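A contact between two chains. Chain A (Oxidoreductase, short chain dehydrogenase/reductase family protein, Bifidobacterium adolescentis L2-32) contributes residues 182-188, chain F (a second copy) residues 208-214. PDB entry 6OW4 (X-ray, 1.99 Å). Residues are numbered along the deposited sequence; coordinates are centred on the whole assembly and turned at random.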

ATOM      1  N   LEU A 182     -10.990   7.247   1.487  1.00 22.73           N
ATOM      2  CA  LEU A 182      -9.942   7.384   0.448  1.00 24.42           C
ATOM      3  C   LEU A 182      -8.901   8.414   0.909  1.00 24.73           C
ATOM      4  O   LEU A 182      -7.715   8.229   0.587  1.00 25.77           O
ATOM      5  CB  LEU A 182     -10.633   7.813  -0.845  1.00 26.15           C
ATOM      6  CG  LEU A 182      -9.726   7.979  -2.057  1.00 27.50           C
ATOM      7  CD1 LEU A 182      -9.249   6.626  -2.566  1.00 28.02           C
ATOM      8  CD2 LEU A 182     -10.457   8.750  -3.141  1.00 28.27           C
ATOM      9  N   SER A 183      -9.334   9.446   1.642  1.00 25.02           N
ATOM     10  CA  SER A 183      -8.471  10.486   2.267  1.00 25.59           C
ATOM     11  C   SER A 183      -7.428   9.834   3.186  1.00 26.54           C
ATOM     12  O   SER A 183      -6.330  10.413   3.333  1.00 27.27           O
ATOM     13  CB  SER A 183      -9.295  11.495   3.018  1.00 25.34           C
ATOM     14  OG  SER A 183     -10.389  11.934   2.230  1.00 25.45           O
ATOM     15  N   GLY A 184      -7.772   8.686   3.785  1.00 27.32           N
ATOM     16  CA  GLY A 184      -6.894   7.884   4.661  1.00 27.22           C
ATOM     17  C   GLY A 184      -5.716   7.276   3.914  1.00 27.84           C
ATOM     18  O   GLY A 184      -4.671   7.069   4.557  1.00 26.48           O
ATOM     19  N   HIS A 185      -5.877   6.985   2.617  1.00 28.83           N
ATOM     20  CA  HIS A 185      -4.830   6.419   1.721  1.00 29.93           C
ATOM     21  C   HIS A 185      -4.103   7.540   0.973  1.00 31.58           C
ATOM     22  O   HIS A 185      -2.852   7.553   0.976  1.00 30.24           O
ATOM     23  CB  HIS A 185      -5.446   5.460   0.696  1.00 30.03           C
ATOM     24  CG  HIS A 185      -6.098   4.259   1.288  1.00 30.03           C
ATOM     25  ND1 HIS A 185      -7.456   4.034   1.185  1.00 30.00           N
ATOM     26  CD2 HIS A 185      -5.587   3.212   1.972  1.00 30.30           C
ATOM     27  CE1 HIS A 185      -7.756   2.900   1.781  1.00 29.66           C
ATOM     28  NE2 HIS A 185      -6.627   2.375   2.271  1.00 29.59           N
ATOM     29  N   ASN A 186      -4.880   8.414   0.326  1.00 32.81           N
ATOM     30  CA  ASN A 186      -4.418   9.483  -0.598  1.00 33.27           C
ATOM     31  C   ASN A 186      -5.046  10.816  -0.180  1.00 33.38           C
ATOM     32  O   ASN A 186      -6.141  10.788   0.406  1.00 31.95           O
ATOM     33  CB  ASN A 186      -4.799   9.167  -2.047  1.00 33.90           C
ATOM     34  CG  ASN A 186      -4.207   7.868  -2.549  1.00 35.56           C
ATOM     35  OD1 ASN A 186      -3.022   7.806  -2.874  1.00 36.60           O
ATOM     36  ND2 ASN A 186      -5.025   6.828  -2.630  1.00 35.57           N
ATOM     37  N   ALA A 187      -4.374  11.932  -0.475  1.00 33.41           N
ATOM     38  CA  ALA A 187      -4.921  13.305  -0.361  1.00 34.07           C
ATOM     39  C   ALA A 187      -5.752  13.601  -1.615  1.00 35.37           C
ATOM     40  O   ALA A 187      -5.190  13.523  -2.721  1.00 36.06           O
ATOM     41  CB  ALA A 187      -3.804  14.303  -0.186  1.00 34.23           C
ATOM     42  N   ASN A 188      -7.041  13.912  -1.444  1.00 35.39           N
ATOM     43  CA  ASN A 188      -8.010  14.100  -2.558  1.00 35.23           C
ATOM     44  C   ASN A 188      -7.499  15.207  -3.490  1.00 37.74           C
ATOM     45  O   ASN A 188      -7.338  16.348  -3.022  1.00 37.86           O
ATOM     46  CB  ASN A 188      -9.419  14.407  -2.047  1.00 34.26           C
ATOM     47  CG  ASN A 188      -9.993  13.298  -1.190  1.00 33.00           C
ATOM     48  OD1 ASN A 188      -9.434  12.962  -0.148  1.00 32.49           O
ATOM     49  ND2 ASN A 188     -11.107  12.729  -1.618  1.00 32.11           N
TER
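Chain F (208-214) MEHSRYL

Chain F lays one side of a helix, continuous through residues 208-214, against a turn of chain A. In that turn residues 182-185 have helical backbone angles, and His A185 N and Asn A186 N both donate to Leu A182 O (3.0 and 2.9 Å); from Asn A186 the backbone is extended. The two stretches run in the same sense, Gly A184 facing Glu F209 (CA to CA 6.5 Å) and Ala A187 facing Tyr F213 (CA to CA 5.9 Å), and together they bury 270 Å².

Glu F209 and Arg F212 both direct CA-to-CB toward chain A. The arginine, with chi1 m, chi2 t and chi3 p, folds back so that its NE forms a salt bridge with Glu F209 OE1 at 3.1 Å. The same bend brings the edge of the guanidinium to the carbonyl of His A185: Arg F212 NH2 donates to His A185 O at 2.9 Å, and NE adds a weak bond to that oxygen at 3.2 Å. His A185 itself points its CA-to-CB bond away, so its backbone, not its imidazole, meets the arginine.

Glu F209 (chi1 t, chi2 p) has more of its surface covered than any other residue of the two stretches, yet its carboxylate lies among carbonyls. Glu F209 OE2 is 3.0 Å from Ser A183 O, and its OE1 is 3.2 Å from Gly A184 O and 3.0 Å from His A185 O. These are pairs of acceptors, not hydrogen bonds; the arginine beside OE1 and His A185 O offsets part of this crowding of oxygens.

Further along, Ala A187 turns its methyl toward the helix, and CB rests 4.4 Å from CD1 of Tyr F213, an apolar contact oblique to the ring. Within chain A, Ser A183 (chi1 m) directs OG to Asn A188 OD1 at 2.8 Å, tying the turn to the extended segment.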

ATOM      1  N   MET F 208       1.672   9.259   9.423  1.00 21.61           N
ATOM      2  CA  MET F 208       2.067   8.935   8.025  1.00 22.50           C
ATOM      3  C   MET F 208       1.204   9.728   7.036  1.00 21.80           C
ATOM      4  O   MET F 208       1.785  10.439   6.196  1.00 22.81           O
ATOM      5  CB  MET F 208       1.935   7.436   7.736  1.00 24.37           C
ATOM      6  CG  MET F 208       3.139   6.623   8.187  1.00 25.63           C
ATOM      7  SD  MET F 208       3.036   4.881   7.691  1.00 28.70           S
ATOM      8  CE  MET F 208       3.094   5.054   5.908  1.00 28.88           C
ATOM      9  N   GLU F 209      -0.124   9.617   7.134  1.00 20.92           N
ATOM     10  CA  GLU F 209      -1.082  10.263   6.195  1.00 20.36           C
ATOM     11  C   GLU F 209      -1.115  11.779   6.440  1.00 19.59           C
ATOM     12  O   GLU F 209      -1.495  12.516   5.506  1.00 19.17           O
ATOM     13  CB  GLU F 209      -2.473   9.638   6.330  1.00 20.41           C
ATOM     14  CG  GLU F 209      -3.462  10.105   5.273  1.00 21.21           C
ATOM     15  CD  GLU F 209      -3.001   9.955   3.832  1.00 21.61           C
ATOM     16  OE1 GLU F 209      -2.295   8.972   3.537  1.00 22.22           O
ATOM     17  OE2 GLU F 209      -3.342  10.826   3.005  1.00 22.54           O
ATOM     18  N   HIS F 210      -0.732  12.232   7.639  1.00 19.21           N
ATOM     19  CA  HIS F 210      -0.555  13.671   7.978  1.00 19.25           C
ATOM     20  C   HIS F 210       0.633  14.228   7.182  1.00 18.64           C
ATOM     21  O   HIS F 210       0.464  15.270   6.520  1.00 17.93           O
ATOM     22  CB  HIS F 210      -0.401  13.865   9.495  1.00 19.44           C
ATOM     23  CG  HIS F 210       0.025  15.239   9.895  1.00 19.86           C
ATOM     24  ND1 HIS F 210      -0.717  16.362   9.586  1.00 19.80           N
ATOM     25  CD2 HIS F 210       1.102  15.676  10.583  1.00 20.02           C
ATOM     26  CE1 HIS F 210      -0.115  17.431  10.064  1.00 19.90           C
ATOM     27  NE2 HIS F 210       1.005  17.038  10.681  1.00 19.87           N
ATOM     28  N   SER F 211       1.783  13.548   7.241  1.00 18.56           N
ATOM     29  CA  SER F 211       3.024  13.897   6.499  1.00 18.42           C
ATOM     30  C   SER F 211       2.723  13.960   4.998  1.00 18.10           C
ATOM     31  O   SER F 211       3.164  14.923   4.346  1.00 18.04           O
ATOM     32  CB  SER F 211       4.136  12.919   6.804  1.00 18.41           C
ATOM     33  OG  SER F 211       5.321  13.258   6.096  1.00 18.49           O
ATOM     34  N   ARG F 212       1.980  12.973   4.487  1.00 18.36           N
ATOM     35  CA  ARG F 212       1.572  12.867   3.061  1.00 18.73           C
ATOM     36  C   ARG F 212       0.770  14.111   2.661  1.00 19.31           C
ATOM     37  O   ARG F 212       1.014  14.629   1.553  1.00 18.80           O
ATOM     38  CB  ARG F 212       0.787  11.572   2.814  1.00 18.91           C
ATOM     39  CG  ARG F 212       1.683  10.368   2.562  1.00 19.15           C
ATOM     40  CD  ARG F 212       0.970   9.029   2.554  1.00 19.72           C
ATOM     41  NE  ARG F 212      -0.015   8.875   1.490  1.00 20.49           N
ATOM     42  CZ  ARG F 212       0.260   8.683   0.199  1.00 20.73           C
ATOM     43  NH1 ARG F 212       1.510   8.649  -0.236  1.00 20.85           N
ATOM     44  NH2 ARG F 212      -0.730   8.545  -0.666  1.00 21.39           N
ATOM     45  N   TYR F 213      -0.136  14.587   3.521  1.00 19.89           N
ATOM     46  CA  TYR F 213      -0.972  15.780   3.227  1.00 20.89           C
ATOM     47  C   TYR F 213      -0.085  17.027   3.150  1.00 21.33           C
ATOM     48  O   TYR F 213      -0.244  17.806   2.189  1.00 23.04           O
ATOM     49  CB  TYR F 213      -2.085  16.016   4.253  1.00 21.58           C
ATOM     50  CG  TYR F 213      -2.843  17.284   3.961  1.00 22.42           C
ATOM     51  CD1 TYR F 213      -3.900  17.295   3.064  1.00 22.40           C
ATOM     52  CD2 TYR F 213      -2.439  18.495   4.502  1.00 22.97           C
ATOM     53  CE1 TYR F 213      -4.567  18.468   2.752  1.00 23.03           C
ATOM     54  CE2 TYR F 213      -3.096  19.678   4.198  1.00 23.39           C
ATOM     55  CZ  TYR F 213      -4.164  19.663   3.319  1.00 23.66           C
ATOM     56  OH  TYR F 213      -4.810  20.825   3.014  1.00 25.47           O
ATOM     57  N   LEU F 214       0.795  17.223   4.139  1.00 20.62           N
ATOM     58  CA  LEU F 214       1.681  18.417   4.232  1.00 20.69           C
ATOM     59  C   LEU F 214       2.580  18.478   2.990  1.00 20.72           C
ATOM     60  O   LEU F 214       2.776  19.591   2.468  1.00 21.40           O
ATOM     61  CB  LEU F 214       2.506  18.356   5.522  1.00 20.52           C
ATOM     62  CG  LEU F 214       1.727  18.518   6.828  1.00 20.31           C
ATOM     63  CD1 LEU F 214       2.668  18.464   8.021  1.00 20.30           C
ATOM     64  CD2 LEU F 214       0.928  19.813   6.847  1.00 20.52           C
TER